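Local coordinates for beta-catenin homolog sys-1 (Caenorhabditis elegans, PDB 3C2G), which acts as a transcription coregulator in the Wnt asymmetry pathway, binding the TCF factor POP-1 directly to activate or repress target genes, at residues N493-F506 with E541-L555. Residues are numbered along the deposited sequence; the frame is centred on the assembly and turned at random.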
ATOM      1  N   ASN A 493       5.044  23.871  29.222  1.00 44.65           N
ATOM      2  CA  ASN A 493       3.660  23.492  29.008  1.00 42.76           C
ATOM      3  C   ASN A 493       3.293  23.562  27.522  1.00 41.37           C
ATOM      4  O   ASN A 493       4.127  23.919  26.684  1.00 40.32           O
ATOM      5  CB  ASN A 493       2.720  24.329  29.886  1.00 42.87           C
ATOM      6  CG  ASN A 493       2.444  25.710  29.322  1.00 44.04           C
ATOM      7  OD1 ASN A 493       3.238  26.278  28.562  1.00 43.73           O
ATOM      8  ND2 ASN A 493       1.301  26.261  29.698  1.00 45.89           N
ATOM      9  N   LEU A 494       2.045  23.229  27.210  1.00 40.33           N
ATOM     10  CA  LEU A 494       1.584  23.132  25.830  1.00 39.76           C
ATOM     11  C   LEU A 494       2.051  24.285  24.947  1.00 39.25           C
ATOM     12  O   LEU A 494       2.522  24.051  23.832  1.00 39.14           O
ATOM     13  CB  LEU A 494       0.057  22.970  25.769  1.00 39.60           C
ATOM     14  CG  LEU A 494      -0.543  22.634  24.397  1.00 41.77           C
ATOM     15  CD1 LEU A 494       0.067  21.356  23.785  1.00 42.00           C
ATOM     16  CD2 LEU A 494      -2.064  22.526  24.464  1.00 39.98           C
ATOM     17  N   ILE A 495       1.947  25.519  25.443  1.00 38.46           N
ATOM     18  CA  ILE A 495       2.373  26.686  24.656  1.00 37.76           C
ATOM     19  C   ILE A 495       3.833  26.552  24.202  1.00 36.68           C
ATOM     20  O   ILE A 495       4.140  26.777  23.038  1.00 37.20           O
ATOM     21  CB  ILE A 495       2.201  28.053  25.401  1.00 37.66           C
ATOM     22  CG1 ILE A 495       0.859  28.170  26.139  1.00 38.23           C
ATOM     23  CG2 ILE A 495       2.381  29.207  24.432  1.00 37.36           C
ATOM     24  CD1 ILE A 495      -0.366  27.936  25.281  1.00 38.49           C
ATOM     25  N   GLY A 496       4.715  26.193  25.131  1.00 35.75           N
ATOM     26  CA  GLY A 496       6.138  25.991  24.835  1.00 34.70           C
ATOM     27  C   GLY A 496       6.358  24.952  23.747  1.00 34.35           C
ATOM     28  O   GLY A 496       7.169  25.151  22.836  1.00 35.23           O
ATOM     29  N   HIS A 497       5.620  23.852  23.834  1.00 32.79           N
ATOM     30  CA  HIS A 497       5.669  22.810  22.817  1.00 32.41           C
ATOM     31  C   HIS A 497       5.091  23.219  21.454  1.00 31.68           C
ATOM     32  O   HIS A 497       5.672  22.876  20.426  1.00 32.26           O
ATOM     33  CB  HIS A 497       5.049  21.512  23.341  1.00 31.49           C
ATOM     34  CG  HIS A 497       5.775  20.955  24.523  1.00 32.66           C
ATOM     35  ND1 HIS A 497       6.932  20.215  24.404  1.00 31.13           N
ATOM     36  CD2 HIS A 497       5.534  21.062  25.853  1.00 33.56           C
ATOM     37  CE1 HIS A 497       7.360  19.872  25.606  1.00 30.92           C
ATOM     38  NE2 HIS A 497       6.528  20.370  26.502  1.00 31.69           N
ATOM     39  N   ILE A 498       3.978  23.951  21.440  1.00 30.86           N
ATOM     40  CA  ILE A 498       3.431  24.467  20.188  1.00 30.84           C
ATOM     41  C   ILE A 498       4.502  25.330  19.528  1.00 32.39           C
ATOM     42  O   ILE A 498       4.750  25.214  18.320  1.00 32.30           O
ATOM     43  CB  ILE A 498       2.179  25.378  20.384  1.00 30.44           C
ATOM     44  CG1 ILE A 498       1.066  24.731  21.228  1.00 31.31           C
ATOM     45  CG2 ILE A 498       1.665  25.905  19.065  1.00 27.61           C
ATOM     46  CD1 ILE A 498       0.488  23.489  20.701  1.00 35.63           C
ATOM     47  N   CYS A 499       5.130  26.196  20.333  1.00 33.49           N
ATOM     48  CA  CYS A 499       6.137  27.145  19.842  1.00 34.26           C
ATOM     49  C   CYS A 499       7.384  26.446  19.306  1.00 33.44           C
ATOM     50  O   CYS A 499       7.988  26.914  18.359  1.00 34.39           O
ATOM     51  CB  CYS A 499       6.509  28.159  20.932  1.00 34.72           C
ATOM     52  SG  CYS A 499       5.179  29.343  21.347  1.00 40.89           S
ATOM     53  N   ALA A 500       7.753  25.320  19.901  1.00 32.67           N
ATOM     54  CA  ALA A 500       8.873  24.532  19.403  1.00 32.84           C
ATOM     55  C   ALA A 500       8.596  23.925  18.017  1.00 33.29           C
ATOM     56  O   ALA A 500       9.491  23.885  17.167  1.00 33.32           O
ATOM     57  CB  ALA A 500       9.238  23.464  20.389  1.00 32.45           C
ATOM     58  N   ALA A 501       7.363  23.485  17.779  1.00 33.39           N
ATOM     59  CA  ALA A 501       7.021  22.889  16.493  1.00 34.33           C
ATOM     60  C   ALA A 501       7.003  23.958  15.413  1.00 35.70           C
ATOM     61  O   ALA A 501       7.434  23.729  14.280  1.00 36.10           O
ATOM     62  CB  ALA A 501       5.697  22.182  16.562  1.00 33.88           C
ATOM     63  N   TYR A 502       6.525  25.134  15.788  1.00 36.35           N
ATOM     64  CA  TYR A 502       6.424  26.262  14.881  1.00 37.37           C
ATOM     65  C   TYR A 502       7.813  26.733  14.423  1.00 38.15           C
ATOM     66  O   TYR A 502       8.011  26.987  13.240  1.00 37.57           O
ATOM     67  CB  TYR A 502       5.653  27.372  15.588  1.00 37.26           C
ATOM     68  CG  TYR A 502       5.380  28.616  14.799  1.00 36.92           C
ATOM     69  CD1 TYR A 502       4.320  28.686  13.883  1.00 36.37           C
ATOM     70  CD2 TYR A 502       6.155  29.752  15.000  1.00 37.24           C
ATOM     71  CE1 TYR A 502       4.063  29.870  13.172  1.00 35.26           C
ATOM     72  CE2 TYR A 502       5.909  30.929  14.302  1.00 36.27           C
ATOM     73  CZ  TYR A 502       4.871  30.986  13.399  1.00 36.48           C
ATOM     74  OH  TYR A 502       4.672  32.176  12.733  1.00 38.52           O
ATOM     75  N   SER A 503       8.760  26.825  15.364  1.00 38.71           N
ATOM     76  CA  SER A 503      10.164  27.120  15.057  1.00 39.33           C
ATOM     77  C   SER A 503      10.771  26.062  14.149  1.00 39.63           C
ATOM     78  O   SER A 503      11.393  26.379  13.146  1.00 40.66           O
ATOM     79  CB  SER A 503      10.988  27.192  16.342  1.00 39.33           C
ATOM     80  OG  SER A 503      10.732  28.397  17.038  1.00 41.61           O
ATOM     81  N   TRP A 504      10.574  24.801  14.512  1.00 39.93           N
ATOM     82  CA  TRP A 504      11.107  23.664  13.773  1.00 40.19           C
ATOM     83  C   TRP A 504      10.726  23.684  12.296  1.00 40.73           C
ATOM     84  O   TRP A 504      11.564  23.424  11.430  1.00 40.82           O
ATOM     85  CB  TRP A 504      10.619  22.371  14.420  1.00 39.45           C
ATOM     86  CG  TRP A 504      10.935  21.132  13.643  1.00 39.43           C
ATOM     87  CD1 TRP A 504      12.117  20.448  13.635  1.00 38.22           C
ATOM     88  CD2 TRP A 504      10.050  20.413  12.776  1.00 38.38           C
ATOM     89  NE1 TRP A 504      12.025  19.354  12.815  1.00 38.61           N
ATOM     90  CE2 TRP A 504      10.768  19.305  12.274  1.00 37.85           C
ATOM     91  CE3 TRP A 504       8.716  20.591  12.383  1.00 37.75           C
ATOM     92  CZ2 TRP A 504      10.203  18.382  11.393  1.00 37.95           C
ATOM     93  CZ3 TRP A 504       8.151  19.673  11.506  1.00 37.58           C
ATOM     94  CH2 TRP A 504       8.896  18.583  11.018  1.00 38.35           C
ATOM     95  N   VAL A 505       9.469  24.008  12.017  1.00 41.30           N
ATOM     96  CA  VAL A 505       8.962  23.983  10.655  1.00 42.55           C
ATOM     97  C   VAL A 505       9.692  24.998   9.759  1.00 43.65           C
ATOM     98  O   VAL A 505       9.901  24.754   8.568  1.00 43.65           O
ATOM     99  CB  VAL A 505       7.400  24.131  10.611  1.00 42.35           C
ATOM    100  CG1 VAL A 505       6.967  25.592  10.595  1.00 43.06           C
ATOM    101  CG2 VAL A 505       6.844  23.420   9.412  1.00 42.98           C
ATOM    102  N   PHE A 506      10.109  26.122  10.335  1.00 44.67           N
ATOM    103  CA  PHE A 506      10.834  27.119   9.551  1.00 45.81           C
ATOM    104  C   PHE A 506      12.279  26.738   9.230  1.00 47.08           C
ATOM    105  O   PHE A 506      12.858  27.247   8.283  1.00 47.04           O
ATOM    106  CB  PHE A 506      10.720  28.502  10.190  1.00 44.91           C
ATOM    107  CG  PHE A 506       9.359  29.103  10.036  1.00 44.39           C
ATOM    108  CD1 PHE A 506       8.975  29.680   8.831  1.00 40.88           C
ATOM    109  CD2 PHE A 506       8.441  29.057  11.083  1.00 43.51           C
ATOM    110  CE1 PHE A 506       7.712  30.213   8.678  1.00 42.10           C
ATOM    111  CE2 PHE A 506       7.171  29.585  10.942  1.00 41.55           C
ATOM    112  CZ  PHE A 506       6.803  30.166   9.739  1.00 42.91           C
ATOM    113  N   GLU A 541      -1.682  34.382  29.599  1.00 44.83           N
ATOM    114  CA  GLU A 541      -0.717  33.297  29.663  1.00 45.14           C
ATOM    115  C   GLU A 541      -0.176  32.930  28.276  1.00 42.84           C
ATOM    116  O   GLU A 541       1.033  32.782  28.104  1.00 41.70           O
ATOM    117  CB  GLU A 541      -1.353  32.073  30.361  1.00 45.57           C
ATOM    118  CG  GLU A 541      -0.363  31.019  30.902  1.00 47.99           C
ATOM    119  CD  GLU A 541      -1.032  29.782  31.550  1.00 49.36           C
ATOM    120  OE1 GLU A 541      -0.292  28.905  32.062  1.00 54.71           O
ATOM    121  OE2 GLU A 541      -2.287  29.676  31.559  1.00 54.35           O
ATOM    122  N   VAL A 542      -1.066  32.802  27.294  1.00 41.19           N
ATOM    123  CA  VAL A 542      -0.648  32.458  25.938  1.00 40.89           C
ATOM    124  C   VAL A 542       0.279  33.518  25.357  1.00 41.10           C
ATOM    125  O   VAL A 542       1.330  33.197  24.792  1.00 41.24           O
ATOM    126  CB  VAL A 542      -1.854  32.218  24.982  1.00 40.80           C
ATOM    127  CG1 VAL A 542      -1.398  32.183  23.545  1.00 39.18           C
ATOM    128  CG2 VAL A 542      -2.553  30.923  25.321  1.00 39.31           C
ATOM    129  N   ALA A 543      -0.111  34.779  25.505  1.00 41.19           N
ATOM    130  CA  ALA A 543       0.681  35.882  25.001  1.00 41.53           C
ATOM    131  C   ALA A 543       2.068  35.890  25.621  1.00 42.39           C
ATOM    132  O   ALA A 543       3.073  35.914  24.901  1.00 42.45           O
ATOM    133  CB  ALA A 543      -0.018  37.183  25.251  1.00 41.77           C
ATOM    134  N   GLN A 544       2.146  35.835  26.946  1.00 43.48           N
ATOM    135  CA  GLN A 544       3.465  35.912  27.576  1.00 45.73           C
ATOM    136  C   GLN A 544       4.295  34.640  27.385  1.00 45.57           C
ATOM    137  O   GLN A 544       5.515  34.711  27.321  1.00 46.09           O
ATOM    138  CB  GLN A 544       3.418  36.429  29.024  1.00 44.95           C
ATOM    139  CG  GLN A 544       2.811  35.503  30.051  1.00 49.17           C
ATOM    140  CD  GLN A 544       2.237  36.242  31.273  1.00 48.58           C
ATOM    141  OE1 GLN A 544       2.540  37.419  31.518  1.00 49.83           O
ATOM    142  NE2 GLN A 544       1.399  35.540  32.041  1.00 49.87           N
ATOM    143  N   TYR A 545       3.645  33.491  27.237  1.00 46.00           N
ATOM    144  CA  TYR A 545       4.383  32.269  26.905  1.00 46.41           C
ATOM    145  C   TYR A 545       4.740  32.143  25.414  1.00 46.02           C
ATOM    146  O   TYR A 545       5.323  31.139  25.002  1.00 46.45           O
ATOM    147  CB  TYR A 545       3.649  31.016  27.390  1.00 47.13           C
ATOM    148  CG  TYR A 545       3.828  30.698  28.857  1.00 48.47           C
ATOM    149  CD1 TYR A 545       4.898  29.924  29.296  1.00 50.16           C
ATOM    150  CD2 TYR A 545       2.920  31.162  29.808  1.00 50.04           C
ATOM    151  CE1 TYR A 545       5.063  29.623  30.651  1.00 50.88           C
ATOM    152  CE2 TYR A 545       3.073  30.870  31.160  1.00 49.92           C
ATOM    153  CZ  TYR A 545       4.141  30.101  31.574  1.00 50.64           C
ATOM    154  OH  TYR A 545       4.287  29.806  32.911  1.00 50.71           O
ATOM    155  N   SER A 546       4.415  33.157  24.615  1.00 45.27           N
ATOM    156  CA  SER A 546       4.721  33.137  23.176  1.00 44.54           C
ATOM    157  C   SER A 546       5.893  34.014  22.737  1.00 43.55           C
ATOM    158  O   SER A 546       5.997  34.359  21.559  1.00 43.44           O
ATOM    159  CB  SER A 546       3.485  33.528  22.374  1.00 44.86           C
ATOM    160  OG  SER A 546       2.553  32.477  22.415  1.00 47.01           O
ATOM    161  N   TYR A 547       6.764  34.371  23.678  1.00 42.57           N
ATOM    162  CA  TYR A 547       7.947  35.184  23.387  1.00 41.96           C
ATOM    163  C   TYR A 547       8.871  34.515  22.341  1.00 42.11           C
ATOM    164  O   TYR A 547       9.539  35.194  21.578  1.00 42.10           O
ATOM    165  CB  TYR A 547       8.708  35.492  24.681  1.00 41.11           C
ATOM    166  CG  TYR A 547       9.225  34.254  25.356  1.00 41.02           C
ATOM    167  CD1 TYR A 547       8.402  33.505  26.189  1.00 41.74           C
ATOM    168  CD2 TYR A 547      10.520  33.803  25.126  1.00 40.24           C
ATOM    169  CE1 TYR A 547       8.853  32.343  26.788  1.00 40.73           C
ATOM    170  CE2 TYR A 547      10.986  32.644  25.721  1.00 41.04           C
ATOM    171  CZ  TYR A 547      10.145  31.916  26.553  1.00 41.69           C
ATOM    172  OH  TYR A 547      10.598  30.757  27.164  1.00 42.75           O
ATOM    173  N   SER A 548       8.887  33.188  22.309  1.00 42.99           N
ATOM    174  CA  SER A 548       9.630  32.417  21.294  1.00 44.25           C
ATOM    175  C   SER A 548       9.170  32.642  19.854  1.00 44.55           C
ATOM    176  O   SER A 548       9.933  32.406  18.926  1.00 45.21           O
ATOM    177  CB  SER A 548       9.573  30.924  21.610  1.00 44.05           C
ATOM    178  OG  SER A 548       8.346  30.597  22.256  1.00 47.92           O
ATOM    179  N   ILE A 549       7.937  33.101  19.664  1.00 44.92           N
ATOM    180  CA  ILE A 549       7.410  33.336  18.323  1.00 45.89           C
ATOM    181  C   ILE A 549       7.711  34.759  17.869  1.00 45.98           C
ATOM    182  O   ILE A 549       7.486  35.714  18.604  1.00 46.30           O
ATOM    183  CB  ILE A 549       5.893  32.993  18.250  1.00 45.99           C
ATOM    184  CG1 ILE A 549       5.717  31.486  18.064  1.00 46.27           C
ATOM    185  CG2 ILE A 549       5.178  33.737  17.134  1.00 45.91           C
ATOM    186  CD1 ILE A 549       4.277  31.010  18.195  1.00 47.40           C
ATOM    187  N   ASP A 550       8.256  34.884  16.663  1.00 46.67           N
ATOM    188  CA  ASP A 550       8.451  36.184  16.027  1.00 47.18           C
ATOM    189  C   ASP A 550       7.117  36.674  15.461  1.00 46.97           C
ATOM    190  O   ASP A 550       6.200  35.875  15.242  1.00 47.45           O
ATOM    191  CB  ASP A 550       9.495  36.073  14.911  1.00 47.75           C
ATOM    192  CG  ASP A 550      10.135  37.423  14.552  1.00 51.33           C
ATOM    193  OD1 ASP A 550       9.761  38.469  15.150  1.00 51.76           O
ATOM    194  OD2 ASP A 550      11.025  37.429  13.664  1.00 52.13           O
ATOM    195  N   CYS A 551       7.017  37.981  15.231  1.00 46.78           N
ATOM    196  CA  CYS A 551       5.810  38.629  14.715  1.00 45.63           C
ATOM    197  C   CYS A 551       5.007  37.801  13.705  1.00 44.25           C
ATOM    198  O   CYS A 551       5.422  37.667  12.557  1.00 43.69           O
ATOM    199  CB  CYS A 551       6.189  39.948  14.050  1.00 46.12           C
ATOM    200  SG  CYS A 551       4.737  40.922  13.625  1.00 48.48           S
ATOM    201  N   PRO A 552       3.847  37.261  14.123  1.00 43.67           N
ATOM    202  CA  PRO A 552       3.012  36.467  13.211  1.00 43.46           C
ATOM    203  C   PRO A 552       2.575  37.243  11.971  1.00 43.69           C
ATOM    204  O   PRO A 552       2.413  36.647  10.911  1.00 43.53           O
ATOM    205  CB  PRO A 552       1.799  36.096  14.068  1.00 42.87           C
ATOM    206  CG  PRO A 552       2.290  36.191  15.474  1.00 43.59           C
ATOM    207  CD  PRO A 552       3.253  37.339  15.471  1.00 43.62           C
ATOM    208  N   LEU A 553       2.418  38.561  12.097  1.00 44.13           N
ATOM    209  CA  LEU A 553       2.039  39.403  10.963  1.00 44.93           C
ATOM    210  C   LEU A 553       2.911  39.162   9.732  1.00 45.13           C
ATOM    211  O   LEU A 553       2.424  39.219   8.601  1.00 44.86           O
ATOM    212  CB  LEU A 553       2.021  40.890  11.344  1.00 44.70           C
ATOM    213  CG  LEU A 553       1.407  41.874  10.329  1.00 46.22           C
ATOM    214  CD1 LEU A 553       0.026  41.411   9.808  1.00 45.38           C
ATOM    215  CD2 LEU A 553       1.310  43.289  10.893  1.00 45.48           C
ATOM    216  N   ASN A 554       4.185  38.850   9.961  1.00 46.02           N
ATOM    217  CA  ASN A 554       5.129  38.554   8.881  1.00 46.86           C
ATOM    218  C   ASN A 554       4.785  37.287   8.070  1.00 46.89           C
ATOM    219  O   ASN A 554       5.332  37.069   6.991  1.00 46.73           O
ATOM    220  CB  ASN A 554       6.566  38.496   9.425  1.00 47.06           C
ATOM    221  CG  ASN A 554       7.068  39.856   9.921  1.00 49.88           C
ATOM    222  OD1 ASN A 554       6.707  40.906   9.385  1.00 51.40           O
ATOM    223  ND2 ASN A 554       7.909  39.836  10.953  1.00 53.26           N
ATOM    224  N   LEU A 555       3.878  36.462   8.597  1.00 47.09           N
ATOM    225  CA  LEU A 555       3.324  35.321   7.859  1.00 47.70           C
ATOM    226  C   LEU A 555       2.510  35.760   6.636  1.00 49.16           C
ATOM    227  O   LEU A 555       2.240  34.963   5.742  1.00 48.61           O
ATOM    228  CB  LEU A 555       2.417  34.501   8.774  1.00 46.41           C
ATOM    229  CG  LEU A 555       2.836  33.217   9.488  1.00 44.33           C
ATOM    230  CD1 LEU A 555       4.343  33.007   9.601  1.00 41.72           C
ATOM    231  CD2 LEU A 555       2.185  33.219  10.866  1.00 41.36           C
TER
HETATM  232  O   HOH W   1       6.191  34.197  12.980  1.00 55.23           O
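I495, C499 and Y502 form an apolar ridge along helix 494-507 that packs on residues 541-555, near the C-terminal end of the armadillo domain. The facing segment is the end of helix 539-544, a type I turn from S546 to I549, and a 3-10 turn. No direct hydrogen bond joins the two segments.

Apolar contacts carry the packing. I495 CD1 meets V542 CG2 at 3.7 Å. The other branch, CG2, rests on CB of Y545, and the two side chains cross at about a right angle. I495 also touches L532 of helix 515-535, so it packs against that helix as well as V542 and Y545. C499 SG lies 3.7 Å from I549 CD1, and C499 CB touches S548 OG. I549 lies across Y502, with its CG1 3.5 Å from ring atom CD2. The approach to the ring is oblique. Y502 CG is anti to the backbone N (chi1 -177°), which sends the ring across to I549. Its OH meets both methyls of L555, and L555 CD2 lies at the ring edge. F506 CE2 lies over one face of that ring, offset toward the rim. F506 CZ itself reaches L555 CD1 at 3.8 Å.

Polar groups sit around this row. N493, the N-cap residue of the helix, brings ND2 to 3.9 Å from E541 OE1, but its hydrogen bond goes to the carbonyl of L483. S546 OG donates to V542 O at 2.8 Å, within its own segment. One water bridges the segments, in the plane of the Y502 ring. Its 2.5 Å distance to Y502 OH is short and uncertain in exact length. The same water donates to D550 O at 2.8 Å.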